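Local coordinates for protein protocadherin gamma-B3 (Homo sapiens, PDB 5K8R) that probably mediates calcium-dependent cell-cell adhesion and may help establish and maintain specific neuronal connections in the brain, here represented by its first four extracellular cadherin repeats, at residues L110-L115 against A168-E173; A205-P210 against D238-I243; I247-I252 against V289-G294. All coordinates share one frame; numbering follows the deposited sequence.

Overall arrangement
Following the chain from the N terminus, the three contacts come in series, so none nests or crosses. Interaction 1 closes a 52-residue excursion within the second cadherin repeat, bringing the end of strand 107-113 to the loop before strand 177-186. Interaction 2 ties that repeat to the third, closing the 27 residues that run from the linker after strand 193-203 through strand 230-237. Interaction 3 pairs strands 248-252 and 284-292 inside the third repeat, closing 36 residues that include helix 256-259 and strands 262-264 and 270-273. Two calcium ions are shared by interactions 1 and 2, a third by interactions 2 and 3. Interactions 1 and 3 do not touch, their centres lying about 27 Å apart.

Interaction 1. Residues L110-L115 against A168-E173; sequences LEISEL and APLDRE. With CA (calcium ion), chain I; CA (calcium ion), chain J.
Glu114 and Glu173 bring their carboxylates together between two calcium ions, and each acid reaches both metals. Glu114 OE1 binds the calcium ion of chain I at 2.5 Å, while Glu114 OE2 binds that of chain J at 2.4 Å. Glu173 divides OE1 and OE2 between the same ions, although its modelled metal distances are too short, and its OE1 too close to Asp171 OD1, for the exact placing of the group to be trusted. Asp171 OD1 joins at 2.4 Å from the chain I ion, which also holds a water. A flat group with two charged oxygens suits glutamate to this bridging, and the cations probably offset the repulsion among acids packed so closely. Asp171, Arg172 and Glu173 form the Asp-Arg-Glu motif of a cadherin repeat, here the second, at the end that meets the third repeat; Asp204, Ala205, Asp207 and Asp240 complete the two sites.

In the second shell, Arg172 N donates to Glu114 OE1 over 3.1 Å, approaching from 57° above the carboxylate plane. That oxygen is therefore gripped by a metal and an N-H together. The Glu114 side chain gets there with CG between the backbone N and carbonyl carbon (chi1 48°) and is extended beyond it. Arg172 sends its guanidinium away, where NE hydrogen-bonds to Asp204. Farther out, a water bridges Glu114 O and Leu170 N. Behind the metals, Ile112 CG2 packs against Leu170 CD1 at 3.7 Å, the branched apolar chains crossing nearly perpendicularly, and Phe148 of strand 148-154 touches both.

Interaction 2. Residues A205-P210 against D238-I243; sequences ANDNPP and DMDEGI. With CA (calcium ion), chain J; CA (calcium ion), chain H; CA (calcium ion), chain I.
Asp240 and Asn208 meet where three calcium ions stiffen the junction between the second and third cadherin repeats. Metal bonds carry most of the contact. Asp240 spans two ions: OD1 lies 2.8 Å from the calcium of chain J, to which Ala205 O and Asp207 OD1 also bind, and OD2 turns to that of chain H. Asp238, its CG anti to the backbone N (chi1 -159°), grips the chain H ion with both oxygens, OD1 at 2.5 Å and OD2 at 2.4 Å, and Asn208 O joins them at 2.4 Å from the metal; Asn206 also belongs. Asp207 OD2 reaches the chain I calcium. This is the cadherin Asp-X-Asn-Asp-Asn linker meeting an Asp-X-Asp loop: short acids hold their oxygens close to the backbone, and carbonyls supply further ligands.

Hydrogen bonds fix the ligands. Asn208 ND2 donates to Asp240 OD1 at 2.6 Å, nearly along its C-O axis, with the amide and carboxylate planes 67° apart; a weak bond runs from Asn208 N to Asp240 OD2. Within the acidic loop, Asp240 N donates to Asp238 OD1 over 3.1 Å, making an Asx turn; in the linker, a weak Asp207 N to Ala205 O bond closes an inverse gamma turn at Asn206.

Van der Waals contact is slight: Pro210 CG lies 3.9 Å from Asp238 OD2. The linker leaves strand 193-203 and leads into strand 211-212, while the acidic loop connects strands 230-237 and 248-252.

Interaction 3. Residues I247-I252 against V289-G294; sequences IIYAFI and VEAKDG. With CA (calcium ion), chain H.
One edge of a four-stranded sheet in the third cadherin repeat, a beta-sandwich, is built here, strand 248-252 lying antiparallel to strand 284-292, with Ile248-Lys292 and Ala250-Glu290 as hydrogen-bonded pairs. Ile248 N donates to Lys292 O at 2.9 Å, and Lys292 N donates back to Ile248 O; Glu290 N donates to Ala250 O at 2.9 Å, nearly straight at 174°, and Ala250 N to Glu290 O. Tyr249 with Ala291, between them, and Phe251 with Val289, beyond Ala250, are non-hydrogen-bonded pairs.

These latter side chains face the other sheet. Ala291 CB, small enough to admit its neighbours, touches Ile247 CG2 at 3.7 Å and Tyr249 CD1 at 3.9 Å, while Ile247 CG2 also lies 3.7 Å above the tyrosine ring plane, offset toward the rim. Val289 CG2 comes to the edge of the Phe251 ring, 4.0 Å from CD1. Tyr249 OH hydrogen-bonds to Ala236 N of strand 230-237. On the opposite face, Ile248 CG1, set between its backbone N and carbonyl carbon (chi1 61°), meets Lys292 CB at 3.7 Å, and Ile252 CG2 rests on Glu290 CB.

Just past the strand, Asp293 OD2 binds the calcium ion of chain H at 2.7 Å. The paired strand thus ends one residue before a calcium ligand, which probably limits how far Asp293 can shift.

Interaction 1. Residues L110-L115 against A168-E173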
loop_
_atom_site.group_PDB
_atom_site.type_symbol
_atom_site.label_atom_id
_atom_site.label_comp_id
_atom_site.label_asym_id
_atom_site.label_seq_id
_atom_site.Cartn_x
_atom_site.Cartn_y
_atom_site.Cartn_z
ATOM N N LEU A 110 -7.058 -10.230 13.846
ATOM C CA LEU A 110 -6.298 -10.808 12.787
ATOM C C LEU A 110 -6.525 -10.025 11.517
ATOM O O LEU A 110 -7.617 -9.983 11.034
ATOM C CB LEU A 110 -6.801 -12.222 12.598
ATOM C CG LEU A 110 -6.227 -13.059 11.497
ATOM C CD1 LEU A 110 -4.762 -13.264 11.757
ATOM C CD2 LEU A 110 -6.923 -14.382 11.487
ATOM N N GLU A 111 -5.480 -9.417 10.988
ATOM C CA GLU A 111 -5.562 -8.626 9.767
ATOM C C GLU A 111 -5.303 -9.523 8.563
ATOM O O GLU A 111 -4.247 -10.160 8.472
ATOM C CB GLU A 111 -4.566 -7.467 9.796
ATOM C CG GLU A 111 -4.825 -6.443 10.887
ATOM C CD GLU A 111 -4.556 -5.023 10.426
ATOM O OE1 GLU A 111 -4.368 -4.819 9.208
ATOM O OE2 GLU A 111 -4.536 -4.112 11.280
ATOM N N ILE A 112 -6.264 -9.569 7.643
ATOM C CA ILE A 112 -6.170 -10.363 6.425
ATOM C C ILE A 112 -6.615 -9.495 5.258
ATOM O O ILE A 112 -7.705 -8.914 5.294
ATOM C CB ILE A 112 -7.031 -11.640 6.503
ATOM C CG1 ILE A 112 -6.554 -12.545 7.642
ATOM C CG2 ILE A 112 -7.006 -12.381 5.175
ATOM C CD1 ILE A 112 -7.415 -13.774 7.848
ATOM N N SER A 113 -5.777 -9.404 4.228
ATOM C CA SER A 113 -6.129 -8.612 3.060
ATOM C C SER A 113 -7.181 -9.329 2.224
ATOM O O SER A 113 -7.247 -10.561 2.189
ATOM C CB SER A 113 -4.894 -8.328 2.206
ATOM O OG SER A 113 -4.592 -9.427 1.365
ATOM N N GLU A 114 -8.011 -8.538 1.542
ATOM C CA GLU A 114 -9.050 -9.096 0.686
ATOM C C GLU A 114 -8.490 -9.785 -0.552
ATOM O O GLU A 114 -9.249 -10.452 -1.262
ATOM C CB GLU A 114 -10.030 -7.997 0.273
ATOM C CG GLU A 114 -9.354 -6.738 -0.230
ATOM C CD GLU A 114 -10.333 -5.615 -0.498
ATOM O OE1 GLU A 114 -11.527 -5.901 -0.729
ATOM O OE2 GLU A 114 -9.907 -4.442 -0.474
ATOM N N LEU A 115 -7.195 -9.641 -0.827
ATOM C CA LEU A 115 -6.553 -10.363 -1.919
ATOM C C LEU A 115 -6.247 -11.813 -1.569
ATOM O O LEU A 115 -5.695 -12.529 -2.412
ATOM C CB LEU A 115 -5.261 -9.655 -2.335
ATOM C CG LEU A 115 -5.413 -8.336 -3.094
ATOM C CD1 LEU A 115 -4.052 -7.723 -3.386
ATOM C CD2 LEU A 115 -6.197 -8.546 -4.380
ATOM N N ALA A 168 -14.074 -18.876 1.170
ATOM C CA ALA A 168 -14.767 -17.937 0.303
ATOM C C ALA A 168 -14.003 -16.621 0.322
ATOM O O ALA A 168 -13.506 -16.212 1.381
ATOM C CB ALA A 168 -16.219 -17.708 0.745
ATOM N N PRO A 169 -13.887 -15.945 -0.820
ATOM C CA PRO A 169 -13.077 -14.722 -0.876
ATOM C C PRO A 169 -13.616 -13.634 0.041
ATOM O O PRO A 169 -14.795 -13.606 0.399
ATOM C CB PRO A 169 -13.168 -14.300 -2.349
ATOM C CG PRO A 169 -13.542 -15.549 -3.082
ATOM C CD PRO A 169 -14.420 -16.317 -2.141
ATOM N N LEU A 170 -12.722 -12.728 0.423
ATOM C CA LEU A 170 -13.059 -11.591 1.265
ATOM C C LEU A 170 -13.242 -10.340 0.415
ATOM O O LEU A 170 -12.651 -10.203 -0.659
ATOM C CB LEU A 170 -11.977 -11.346 2.319
ATOM C CG LEU A 170 -11.724 -12.466 3.330
ATOM C CD1 LEU A 170 -10.622 -12.070 4.300
ATOM C CD2 LEU A 170 -13.000 -12.816 4.078
ATOM N N ASP A 171 -14.081 -9.434 0.906
ATOM C CA ASP A 171 -14.373 -8.179 0.226
ATOM C C ASP A 171 -14.645 -7.112 1.276
ATOM O O ASP A 171 -15.737 -7.045 1.840
ATOM C CB ASP A 171 -15.580 -8.334 -0.699
ATOM C CG ASP A 171 -15.795 -7.122 -1.585
ATOM O OD1 ASP A 171 -14.868 -6.292 -1.693
ATOM O OD2 ASP A 171 -16.890 -7.001 -2.172
ATOM N N ARG A 172 -13.642 -6.283 1.540
ATOM C CA ARG A 172 -13.756 -5.251 2.526
ATOM C C ARG A 172 -14.864 -4.319 2.175
ATOM O O ARG A 172 -15.484 -3.727 3.013
ATOM C CB ARG A 172 -12.466 -4.482 2.631
ATOM C CG ARG A 172 -12.512 -3.435 3.706
ATOM C CD ARG A 172 -11.445 -2.378 3.537
ATOM N NE ARG A 172 -11.812 -1.330 2.599
ATOM C CZ ARG A 172 -12.709 -0.388 2.831
ATOM N NH1 ARG A 172 -13.351 -0.338 3.967
ATOM N NH2 ARG A 172 -12.969 0.503 1.919
ATOM N N GLU A 173 -15.135 -4.191 0.880
ATOM C CA GLU A 173 -16.208 -3.312 0.416
ATOM C C GLU A 173 -17.574 -3.879 0.800
ATOM O O GLU A 173 -18.547 -3.143 0.964
ATOM C CB GLU A 173 -16.124 -3.118 -1.099
ATOM C CG GLU A 173 -14.871 -2.392 -1.563
ATOM C CD GLU A 173 -13.679 -3.318 -1.696
ATOM O OE1 GLU A 173 -13.884 -4.522 -1.957
ATOM O OE2 GLU A 173 -12.534 -2.841 -1.538
HETATM CA CA CA I . -12.910 -5.704 -2.857
HETATM CA CA CA J . -10.809 -2.699 -1.889
HETATM O O HOH W 1 -10.274 -12.807 -0.124
HETATM O O HOH W 2 -13.323 -8.080 -3.499
#

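Interaction 2. Residues A205-P210 against D238-I243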
loop_
_atom_site.group_PDB
_atom_site.type_symbol
_atom_site.label_atom_id
_atom_site.label_comp_id
_atom_site.label_asym_id
_atom_site.label_seq_id
_atom_site.Cartn_x
_atom_site.Cartn_y
_atom_site.Cartn_z
ATOM N N ALA A 205 -7.522 -3.635 -0.193
ATOM C CA ALA A 205 -6.690 -3.718 -1.380
ATOM C C ALA A 205 -7.258 -2.799 -2.453
ATOM O O ALA A 205 -8.447 -2.469 -2.450
ATOM C CB ALA A 205 -6.602 -5.154 -1.907
ATOM N N ASN A 206 -6.394 -2.383 -3.375
ATOM C CA ASN A 206 -6.793 -1.457 -4.435
ATOM C C ASN A 206 -7.399 -2.221 -5.614
ATOM O O ASN A 206 -6.900 -2.201 -6.739
ATOM C CB ASN A 206 -5.602 -0.613 -4.873
ATOM C CG ASN A 206 -6.018 0.592 -5.692
ATOM O OD1 ASN A 206 -6.903 1.350 -5.295
ATOM N ND2 ASN A 206 -5.393 0.766 -6.848
ATOM N N ASP A 207 -8.508 -2.903 -5.334
ATOM C CA ASP A 207 -9.208 -3.698 -6.332
ATOM C C ASP A 207 -10.368 -2.951 -6.978
ATOM O O ASP A 207 -11.175 -3.569 -7.681
ATOM C CB ASP A 207 -9.706 -5.007 -5.711
ATOM C CG ASP A 207 -10.444 -4.795 -4.401
ATOM O OD1 ASP A 207 -10.962 -3.683 -4.169
ATOM O OD2 ASP A 207 -10.510 -5.751 -3.599
ATOM N N ASN A 208 -10.471 -1.645 -6.760
ATOM C CA ASN A 208 -11.547 -0.835 -7.328
ATOM C C ASN A 208 -10.952 0.391 -8.006
ATOM O O ASN A 208 -10.396 1.268 -7.313
ATOM C CB ASN A 208 -12.548 -0.420 -6.253
ATOM C CG ASN A 208 -13.354 -1.589 -5.726
ATOM O OD1 ASN A 208 -14.345 -1.997 -6.332
ATOM N ND2 ASN A 208 -12.936 -2.134 -4.588
ATOM N N PRO A 209 -11.030 0.495 -9.329
ATOM C CA PRO A 209 -10.555 1.704 -10.011
ATOM C C PRO A 209 -11.518 2.855 -9.794
ATOM O O PRO A 209 -12.667 2.642 -9.378
ATOM C CB PRO A 209 -10.512 1.285 -11.490
ATOM C CG PRO A 209 -10.609 -0.218 -11.486
ATOM C CD PRO A 209 -11.421 -0.556 -10.279
ATOM N N PRO A 210 -11.089 4.092 -10.050
ATOM C CA PRO A 210 -12.027 5.218 -9.979
ATOM C C PRO A 210 -13.104 5.097 -11.046
ATOM O O PRO A 210 -12.889 4.525 -12.117
ATOM C CB PRO A 210 -11.134 6.442 -10.219
ATOM C CG PRO A 210 -9.752 5.982 -9.883
ATOM C CD PRO A 210 -9.705 4.539 -10.280
ATOM N N ASP A 238 -14.329 6.173 -5.699
ATOM C CA ASP A 238 -13.475 5.015 -5.459
ATOM C C ASP A 238 -13.951 4.331 -4.188
ATOM O O ASP A 238 -13.933 4.938 -3.112
ATOM C CB ASP A 238 -12.005 5.428 -5.341
ATOM C CG ASP A 238 -11.050 4.278 -5.593
ATOM O OD1 ASP A 238 -11.312 3.159 -5.103
ATOM O OD2 ASP A 238 -10.033 4.495 -6.287
ATOM N N MET A 239 -14.384 3.099 -4.323
ATOM C CA MET A 239 -14.888 2.345 -3.219
ATOM C C MET A 239 -13.871 1.890 -2.190
ATOM O O MET A 239 -14.250 1.458 -1.152
ATOM C CB MET A 239 -15.649 1.151 -3.745
ATOM C CG MET A 239 -16.923 1.500 -4.464
ATOM S SD MET A 239 -17.852 2.686 -3.531
ATOM C CE MET A 239 -19.425 2.615 -4.340
ATOM N N ASP A 240 -12.591 1.993 -2.476
ATOM C CA ASP A 240 -11.580 1.546 -1.549
ATOM C C ASP A 240 -11.256 2.584 -0.512
ATOM O O ASP A 240 -11.884 3.588 -0.461
ATOM C CB ASP A 240 -10.257 1.266 -2.241
ATOM C CG ASP A 240 -10.390 0.255 -3.315
ATOM O OD1 ASP A 240 -11.387 -0.435 -3.371
ATOM O OD2 ASP A 240 -9.522 0.141 -4.138
ATOM N N GLU A 241 -10.278 2.305 0.321
ATOM C CA GLU A 241 -10.050 2.985 1.587
ATOM C C GLU A 241 -8.656 3.591 1.611
ATOM O O GLU A 241 -7.707 3.005 1.084
ATOM C CB GLU A 241 -10.218 2.016 2.767
ATOM C CG GLU A 241 -10.087 2.658 4.139
ATOM C CD GLU A 241 -10.152 1.643 5.263
ATOM O OE1 GLU A 241 -10.084 0.430 4.976
ATOM O OE2 GLU A 241 -10.276 2.058 6.435
ATOM N N GLY A 242 -8.544 4.768 2.225
ATOM C CA GLY A 242 -7.236 5.370 2.435
ATOM C C GLY A 242 -6.614 5.854 1.141
ATOM O O GLY A 242 -7.264 6.492 0.304
ATOM N N ILE A 243 -5.324 5.548 0.973
ATOM C CA ILE A 243 -4.605 5.959 -0.230
ATOM C C ILE A 243 -5.205 5.303 -1.465
ATOM O O ILE A 243 -5.157 5.869 -2.565
ATOM C CB ILE A 243 -3.101 5.644 -0.081
ATOM C CG1 ILE A 243 -2.315 6.144 -1.296
ATOM C CG2 ILE A 243 -2.879 4.152 0.132
ATOM C CD1 ILE A 243 -2.401 7.640 -1.508
HETATM CA CA CA J . -10.809 -2.699 -1.889
HETATM CA CA CA H . -9.038 2.373 -5.721
HETATM CA CA CA I . -12.910 -5.704 -2.857
HETATM O O HOH W 2 -13.323 -8.080 -3.499
#

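Interaction 3. Residues I247-I252 against V289-G294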
loop_
_atom_site.group_PDB
_atom_site.type_symbol
_atom_site.label_atom_id
_atom_site.label_comp_id
_atom_site.label_asym_id
_atom_site.label_seq_id
_atom_site.Cartn_x
_atom_site.Cartn_y
_atom_site.Cartn_z
ATOM N N ILE A 247 -8.113 10.410 -5.087
ATOM C CA ILE A 247 -8.192 10.551 -6.537
ATOM C C ILE A 247 -7.602 11.895 -6.940
ATOM O O ILE A 247 -7.938 12.931 -6.351
ATOM C CB ILE A 247 -9.643 10.418 -7.031
ATOM C CG1 ILE A 247 -10.173 9.014 -6.741
ATOM C CG2 ILE A 247 -9.736 10.738 -8.515
ATOM C CD1 ILE A 247 -11.626 8.823 -7.107
ATOM N N ILE A 248 -6.782 11.869 -7.990
ATOM C CA ILE A 248 -6.165 13.064 -8.558
ATOM C C ILE A 248 -6.605 13.201 -10.021
ATOM O O ILE A 248 -6.386 12.298 -10.828
ATOM C CB ILE A 248 -4.629 12.998 -8.489
ATOM C CG1 ILE A 248 -4.110 11.801 -9.289
ATOM C CG2 ILE A 248 -4.163 12.921 -7.044
ATOM C CD1 ILE A 248 -2.606 11.783 -9.455
ATOM N N TYR A 249 -7.229 14.329 -10.352
ATOM C CA TYR A 249 -7.724 14.596 -11.693
ATOM C C TYR A 249 -6.708 15.430 -12.463
ATOM O O TYR A 249 -5.996 16.257 -11.888
ATOM C CB TYR A 249 -9.064 15.334 -11.649
ATOM C CG TYR A 249 -10.121 14.671 -10.798
ATOM C CD1 TYR A 249 -10.998 13.743 -11.342
ATOM C CD2 TYR A 249 -10.251 14.981 -9.450
ATOM C CE1 TYR A 249 -11.971 13.139 -10.569
ATOM C CE2 TYR A 249 -11.220 14.381 -8.667
ATOM C CZ TYR A 249 -12.077 13.461 -9.232
ATOM O OH TYR A 249 -13.043 12.861 -8.457
ATOM N N ALA A 250 -6.654 15.213 -13.775
ATOM C CA ALA A 250 -5.726 15.964 -14.609
ATOM C C ALA A 250 -6.205 15.938 -16.052
ATOM O O ALA A 250 -6.908 15.016 -16.469
ATOM C CB ALA A 250 -4.303 15.403 -14.512
ATOM N N PHE A 251 -5.817 16.963 -16.804
ATOM C CA PHE A 251 -6.067 16.988 -18.236
ATOM C C PHE A 251 -5.091 16.066 -18.958
ATOM O O PHE A 251 -3.977 15.818 -18.489
ATOM C CB PHE A 251 -5.937 18.410 -18.783
ATOM C CG PHE A 251 -7.071 19.319 -18.401
ATOM C CD1 PHE A 251 -8.346 18.816 -18.206
ATOM C CD2 PHE A 251 -6.860 20.678 -18.243
ATOM C CE1 PHE A 251 -9.390 19.654 -17.861
ATOM C CE2 PHE A 251 -7.899 21.520 -17.896
ATOM C CZ PHE A 251 -9.167 21.007 -17.707
ATOM N N ILE A 252 -5.522 15.551 -20.109
ATOM C CA ILE A 252 -4.671 14.727 -20.957
ATOM C C ILE A 252 -4.797 15.203 -22.398
ATOM O O ILE A 252 -5.841 15.716 -22.814
ATOM C CB ILE A 252 -5.014 13.223 -20.855
ATOM C CG1 ILE A 252 -6.462 12.971 -21.280
ATOM C CG2 ILE A 252 -4.762 12.707 -19.445
ATOM C CD1 ILE A 252 -6.842 11.512 -21.307
ATOM N N VAL A 289 -10.029 13.903 -19.614
ATOM C CA VAL A 289 -9.778 14.016 -18.181
ATOM C C VAL A 289 -9.436 12.636 -17.633
ATOM O O VAL A 289 -10.124 11.653 -17.935
ATOM C CB VAL A 289 -10.985 14.618 -17.439
ATOM C CG1 VAL A 289 -10.747 14.608 -15.937
ATOM C CG2 VAL A 289 -11.253 16.034 -17.929
ATOM N N GLU A 290 -8.377 12.573 -16.830
ATOM C CA GLU A 290 -7.898 11.347 -16.211
ATOM C C GLU A 290 -8.005 11.458 -14.696
ATOM O O GLU A 290 -7.706 12.509 -14.118
ATOM C CB GLU A 290 -6.444 11.062 -16.606
ATOM C CG GLU A 290 -5.805 9.894 -15.868
ATOM C CD GLU A 290 -4.299 9.853 -16.035
ATOM O OE1 GLU A 290 -3.708 10.900 -16.373
ATOM O OE2 GLU A 290 -3.705 8.775 -15.829
ATOM N N ALA A 291 -8.434 10.368 -14.062
ATOM C CA ALA A 291 -8.496 10.257 -12.612
ATOM C C ALA A 291 -7.661 9.064 -12.172
ATOM O O ALA A 291 -7.836 7.954 -12.689
ATOM C CB ALA A 291 -9.939 10.099 -12.127
ATOM N N LYS A 292 -6.752 9.295 -11.227
ATOM C CA LYS A 292 -5.875 8.255 -10.710
ATOM C C LYS A 292 -6.060 8.115 -9.205
ATOM O O LYS A 292 -6.477 9.058 -8.526
ATOM C CB LYS A 292 -4.403 8.558 -11.019
ATOM C CG LYS A 292 -4.065 8.601 -12.499
ATOM C CD LYS A 292 -2.625 9.035 -12.717
ATOM C CE LYS A 292 -1.654 8.126 -11.979
ATOM N NZ LYS A 292 -0.242 8.571 -12.145
ATOM N N ASP A 293 -5.747 6.931 -8.687
ATOM C CA ASP A 293 -5.780 6.683 -7.255
ATOM C C ASP A 293 -4.368 6.391 -6.747
ATOM O O ASP A 293 -3.375 6.560 -7.469
ATOM C CB ASP A 293 -6.762 5.551 -6.923
ATOM C CG ASP A 293 -6.433 4.247 -7.633
ATOM O OD1 ASP A 293 -5.380 4.161 -8.298
ATOM O OD2 ASP A 293 -7.235 3.296 -7.509
ATOM N N GLY A 294 -4.278 5.950 -5.490
ATOM C CA GLY A 294 -2.976 5.664 -4.909
ATOM C C GLY A 294 -2.298 4.459 -5.535
ATOM O O GLY A 294 -1.073 4.439 -5.689
HETATM CA CA CA H . -9.038 2.373 -5.721
#